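Local coordinates for protein hydrolase, putative (Plasmodium vivax, PDB 2B30) that is a putative HAD-superfamily hydrolase of the Cof-like subfamily, probably a metal-dependent phosphatase, and holds a calcium ion in the crystal, at residues 27-33 and 242-248; 260-266 and 276-282. One frame throughout, in Å; residues are numbered along the deposited sequence.

Contact 1: residues 27-33 and 242-248. With CA (calcium ion), chain E.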
# COMPACT_ATOMS: atom_id res chain seq x y z
N ILE A 27 -15.47 -16.37 -2.28
CA ILE A 27 -14.30 -16.33 -1.41
C ILE A 27 -13.51 -17.64 -1.41
O ILE A 27 -14.08 -18.72 -1.23
CB ILE A 27 -14.70 -15.99 0.05
CG1 ILE A 27 -15.19 -14.55 0.13
CG2 ILE A 27 -13.52 -16.20 1.03
CD1 ILE A 27 -16.07 -14.28 1.34
N LYS A 28 -12.20 -17.51 -1.61
CA LYS A 28 -11.26 -18.64 -1.57
C LYS A 28 -10.13 -18.48 -0.53
O LYS A 28 -9.40 -19.45 -0.28
CB LYS A 28 -10.70 -18.87 -2.97
CG LYS A 28 -11.74 -19.46 -3.90
CD LYS A 28 -11.29 -19.54 -5.35
CE LYS A 28 -12.42 -20.08 -6.25
NZ LYS A 28 -12.13 -19.97 -7.72
N LEU A 29 -9.99 -17.29 0.06
CA LEU A 29 -8.90 -16.99 1.01
C LEU A 29 -9.45 -16.26 2.22
O LEU A 29 -10.08 -15.21 2.07
CB LEU A 29 -7.84 -16.10 0.36
CG LEU A 29 -6.36 -16.35 0.68
CD1 LEU A 29 -5.54 -15.10 0.37
CD2 LEU A 29 -6.12 -16.81 2.10
N LEU A 30 -9.21 -16.81 3.42
CA LEU A 30 -9.59 -16.14 4.66
C LEU A 30 -8.35 -15.53 5.30
O LEU A 30 -7.42 -16.25 5.67
CB LEU A 30 -10.26 -17.10 5.65
CG LEU A 30 -11.44 -17.96 5.14
CD1 LEU A 30 -12.00 -18.83 6.27
CD2 LEU A 30 -12.55 -17.10 4.52
N LEU A 31 -8.34 -14.20 5.42
CA LEU A 31 -7.23 -13.46 6.02
C LEU A 31 -7.67 -12.89 7.36
O LEU A 31 -8.44 -11.94 7.42
CB LEU A 31 -6.78 -12.34 5.08
CG LEU A 31 -6.32 -12.74 3.68
CD1 LEU A 31 -5.93 -11.49 2.95
CD2 LEU A 31 -5.15 -13.76 3.66
N ILE A 32 -7.16 -13.47 8.44
CA ILE A 32 -7.68 -13.24 9.77
C ILE A 32 -6.63 -12.58 10.63
O ILE A 32 -5.53 -13.13 10.78
CB ILE A 32 -8.07 -14.57 10.42
CG1 ILE A 32 -8.97 -15.37 9.47
CG2 ILE A 32 -8.74 -14.33 11.78
CD1 ILE A 32 -9.39 -16.73 10.03
N ASP A 33 -6.94 -11.42 11.20
CA ASP A 33 -6.05 -10.79 12.17
C ASP A 33 -6.04 -11.61 13.46
O ASP A 33 -7.01 -12.29 13.77
CB ASP A 33 -6.49 -9.36 12.46
CG ASP A 33 -5.63 -8.67 13.49
OD1 ASP A 33 -4.38 -8.76 13.45
OD2 ASP A 33 -6.22 -8.01 14.38
N GLN A 242 -11.67 -12.52 -4.41
CA GLN A 242 -11.78 -13.78 -3.69
C GLN A 242 -11.25 -13.75 -2.26
O GLN A 242 -11.21 -14.77 -1.59
CB GLN A 242 -11.05 -14.87 -4.46
CG GLN A 242 -11.63 -15.09 -5.84
CD GLN A 242 -10.75 -15.94 -6.70
OE1 GLN A 242 -9.53 -15.81 -6.67
NE2 GLN A 242 -11.36 -16.82 -7.48
N VAL A 243 -10.85 -12.57 -1.79
CA VAL A 243 -10.19 -12.45 -0.51
C VAL A 243 -11.13 -11.85 0.52
O VAL A 243 -11.63 -10.75 0.30
CB VAL A 243 -8.94 -11.54 -0.65
CG1 VAL A 243 -8.29 -11.32 0.70
CG2 VAL A 243 -7.95 -12.17 -1.62
N LEU A 244 -11.36 -12.56 1.62
CA LEU A 244 -12.09 -12.00 2.76
C LEU A 244 -11.15 -11.77 3.93
O LEU A 244 -10.42 -12.67 4.34
CB LEU A 244 -13.23 -12.90 3.22
CG LEU A 244 -13.91 -12.45 4.54
CD1 LEU A 244 -15.40 -12.38 4.38
CD2 LEU A 244 -13.53 -13.33 5.71
N VAL A 245 -11.23 -10.57 4.49
CA VAL A 245 -10.28 -10.11 5.50
C VAL A 245 -11.01 -9.48 6.69
O VAL A 245 -12.08 -8.87 6.52
CB VAL A 245 -9.25 -9.12 4.88
CG1 VAL A 245 -9.92 -7.86 4.41
CG2 VAL A 245 -8.15 -8.79 5.86
N VAL A 246 -10.44 -9.63 7.89
CA VAL A 246 -11.05 -9.10 9.10
C VAL A 246 -9.96 -8.61 10.08
O VAL A 246 -8.92 -9.26 10.24
CB VAL A 246 -12.05 -10.15 9.74
CG1 VAL A 246 -11.35 -11.42 10.16
CG2 VAL A 246 -12.80 -9.55 10.93
N GLY A 247 -10.19 -7.47 10.72
CA GLY A 247 -9.17 -6.84 11.57
C GLY A 247 -9.70 -5.77 12.51
O GLY A 247 -10.91 -5.61 12.65
N ASP A 248 -8.79 -5.03 13.15
CA ASP A 248 -9.19 -4.17 14.25
C ASP A 248 -8.38 -2.90 14.49
O ASP A 248 -8.90 -1.95 15.08
CB ASP A 248 -9.19 -4.98 15.56
CG ASP A 248 -7.80 -5.29 16.05
OD1 ASP A 248 -7.05 -5.96 15.32
OD2 ASP A 248 -7.44 -4.85 17.16
CA CA E . -4.71 -7.01 15.66
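Strands 29-33 and 243-247 run side by side in the same direction, their axes 4.8 Å apart at closest and 10° from parallel. L29 pairs with V243, L30 with L244, L31 with V245 and I32 with V246. Hydrogen bonds come alternately from the two strands: L244 N to L29 O (3.0 Å), L31 N to L244 O (2.8 Å), V246 N to L31 O (3.1 Å) and D33 N to V246 O (3.1 Å). At the start, Q242 O accepts from both K28 N (2.9 Å) and L29 N (3.2 Å). These are adjacent interior strands of the Rossmann-like HAD core, whose C-terminal ends carry the metal site. There D33 binds calcium through OD2 (2.2 Å) and OD1 (2.8 Å), and D248 through OD1 (2.6 Å); D35 O completes the modelled protein ligands. Sharing the ion lets D33 OD2 and D248 OD1 lie 2.4 Å apart. T37 OG1 hydrogen-bonds the same oxygen of D33. On one face L31 CD1 presses on V243 CG1 (3.3 Å), with L29 and V245 beside them. On the other, I27 CD1 meets L244 CD1 (3.6 Å) and L30 CD2 meets L244 CD2 (4.1 Å), under helix 288-297.

Contact 2: residues 260-266 and 276-282; sequences KYSFAVA and AKCVLPV
Segments 260-266 and 276-282 form the two strands of a beta-alpha-beta unit at the margin of the Rossmann-like HAD core, helix 270-275 making the crossover. They are parallel, with F263 opposite C278 (CA-CA 5.1 Å) and A264 opposite V279 (4.7 Å); S262 to A264 are extended, following an inverse gamma turn centred on Y261, whereas the partner's strand character is confined to 278-279. The backbone bonds are A264 N to C278 O (3.0 Å), L280 N to A264 O (2.8 Å) and, past the strands, A266 N to V282 O (3.2 Å). At the other end K277 N reaches both S262 O (3.1 Å) and S262 OG (3.0 Å), the latter with S262 in the p rotamer; C278 N to S262 O (3.4 Å) is weak. S262 OG is also hydrogen-bonded to L256 O, and K277 NZ to A21 O. A276 O accepts a hydrogen bond from K203 of the second subunit. Apolar contacts occupy both faces: A264 CB lies 3.8 Å from A276 CB, and F263 (chi1 m) puts CD1 4.0 Å from L280 CD2 and CE1 3.6 Å from C278 CB. C278, chi1 t, holds SG 5.0 Å from the F263 ring centroid, 72° off its normal.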
# COMPACT_ATOMS: atom_id res chain seq x y z
N LYS A 260 -12.27 -6.00 -0.79
CA LYS A 260 -13.70 -5.74 -0.96
C LYS A 260 -14.49 -6.32 0.18
O LYS A 260 -15.37 -5.66 0.72
CB LYS A 260 -14.22 -6.33 -2.28
CG LYS A 260 -15.70 -5.98 -2.58
CD LYS A 260 -16.26 -6.80 -3.73
CE LYS A 260 -15.81 -6.29 -5.06
NZ LYS A 260 -16.02 -7.26 -6.16
N TYR A 261 -14.22 -7.57 0.52
CA TYR A 261 -14.93 -8.22 1.61
C TYR A 261 -14.12 -8.08 2.89
O TYR A 261 -13.61 -9.06 3.43
CB TYR A 261 -15.24 -9.68 1.26
CG TYR A 261 -16.00 -9.75 -0.03
CD1 TYR A 261 -17.30 -9.27 -0.12
CD2 TYR A 261 -15.41 -10.23 -1.19
CE1 TYR A 261 -17.99 -9.29 -1.32
CE2 TYR A 261 -16.09 -10.26 -2.38
CZ TYR A 261 -17.38 -9.79 -2.45
OH TYR A 261 -18.03 -9.83 -3.66
N SER A 262 -14.02 -6.83 3.35
CA SER A 262 -13.22 -6.48 4.51
C SER A 262 -14.12 -6.12 5.66
O SER A 262 -15.08 -5.35 5.52
CB SER A 262 -12.25 -5.33 4.21
OG SER A 262 -12.92 -4.11 3.97
N PHE A 263 -13.81 -6.68 6.82
CA PHE A 263 -14.67 -6.56 7.98
C PHE A 263 -13.89 -6.14 9.20
O PHE A 263 -12.84 -6.70 9.49
CB PHE A 263 -15.37 -7.90 8.21
CG PHE A 263 -16.35 -8.25 7.13
CD1 PHE A 263 -17.66 -7.83 7.21
CD2 PHE A 263 -15.94 -8.97 6.02
CE1 PHE A 263 -18.57 -8.14 6.20
CE2 PHE A 263 -16.84 -9.28 5.02
CZ PHE A 263 -18.15 -8.86 5.11
N ALA A 264 -14.41 -5.14 9.92
CA ALA A 264 -13.83 -4.72 11.19
C ALA A 264 -14.68 -5.22 12.35
O ALA A 264 -15.89 -5.07 12.34
CB ALA A 264 -13.68 -3.22 11.25
N VAL A 265 -14.04 -5.81 13.35
CA VAL A 265 -14.75 -6.27 14.54
C VAL A 265 -15.40 -5.08 15.26
O VAL A 265 -14.95 -3.94 15.13
CB VAL A 265 -13.83 -7.03 15.53
CG1 VAL A 265 -13.64 -8.47 15.11
CG2 VAL A 265 -12.47 -6.33 15.68
N ALA A 266 -16.45 -5.38 16.02
CA ALA A 266 -17.14 -4.38 16.85
C ALA A 266 -16.18 -3.58 17.73
O ALA A 266 -16.37 -2.38 17.93
CB ALA A 266 -18.17 -5.06 17.71
N ALA A 276 -12.68 -0.33 6.60
CA ALA A 276 -13.32 -1.58 6.25
C ALA A 276 -14.64 -1.32 5.54
O ALA A 276 -15.16 -0.21 5.58
CB ALA A 276 -13.56 -2.42 7.49
N LYS A 277 -15.18 -2.33 4.88
CA LYS A 277 -16.46 -2.21 4.18
C LYS A 277 -17.59 -2.21 5.18
O LYS A 277 -18.59 -1.48 5.04
CB LYS A 277 -16.68 -3.37 3.21
CG LYS A 277 -17.78 -3.16 2.17
CD LYS A 277 -18.27 -4.50 1.62
CE LYS A 277 -18.50 -4.48 0.10
NZ LYS A 277 -18.94 -5.83 -0.42
N CYS A 278 -17.42 -3.03 6.21
CA CYS A 278 -18.51 -3.36 7.09
C CYS A 278 -18.01 -3.67 8.49
O CYS A 278 -17.06 -4.43 8.67
CB CYS A 278 -19.21 -4.57 6.49
SG CYS A 278 -20.68 -5.05 7.33
N VAL A 279 -18.65 -3.04 9.48
CA VAL A 279 -18.33 -3.27 10.88
C VAL A 279 -19.20 -4.42 11.37
O VAL A 279 -20.42 -4.41 11.17
CB VAL A 279 -18.64 -2.03 11.75
CG1 VAL A 279 -18.25 -2.29 13.22
CG2 VAL A 279 -17.93 -0.80 11.20
N LEU A 280 -18.60 -5.41 12.01
CA LEU A 280 -19.38 -6.54 12.52
C LEU A 280 -20.23 -6.11 13.72
O LEU A 280 -19.83 -5.25 14.50
CB LEU A 280 -18.46 -7.72 12.87
CG LEU A 280 -17.75 -8.40 11.69
CD1 LEU A 280 -16.65 -9.32 12.18
CD2 LEU A 280 -18.71 -9.19 10.82
N PRO A 281 -21.41 -6.70 13.88
CA PRO A 281 -22.22 -6.37 15.05
C PRO A 281 -21.72 -7.06 16.32
O PRO A 281 -22.27 -6.84 17.39
CB PRO A 281 -23.59 -6.92 14.67
CG PRO A 281 -23.30 -8.08 13.82
CD PRO A 281 -22.08 -7.70 13.02
N VAL A 282 -20.68 -7.87 16.20
CA VAL A 282 -20.22 -8.69 17.30
C VAL A 282 -18.72 -8.44 17.51
O VAL A 282 -18.00 -8.09 16.58
CB VAL A 282 -20.59 -10.17 17.00
CG1 VAL A 282 -19.60 -10.80 16.01
CG2 VAL A 282 -20.68 -10.99 18.26

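How the contacts relate
Both contacts belong to the mixed sheet of the HAD core, their centres about 11 Å apart, and are joined where strand 243-247 of contact 1 borders strand 261-264 of contact 2. Probable hydrogen bonds from V245 N to Y261 O (3.0 Å) and from F263 N to V245 O (2.8 Å) make four successive parallel strands: 29-33, 243-247, 261-264 and 278-279. Along the chain, contact 1 closes before contact 2 opens; 208 residues, including the separate six-stranded sheet, separate the segments of contact 1, against nine in contact 2. Contact 1 thus brings distant sequence together at the calcium site, and contact 2 extends the sheet outward to its edge, with the side chain of V265 about 4 Å from that of D248.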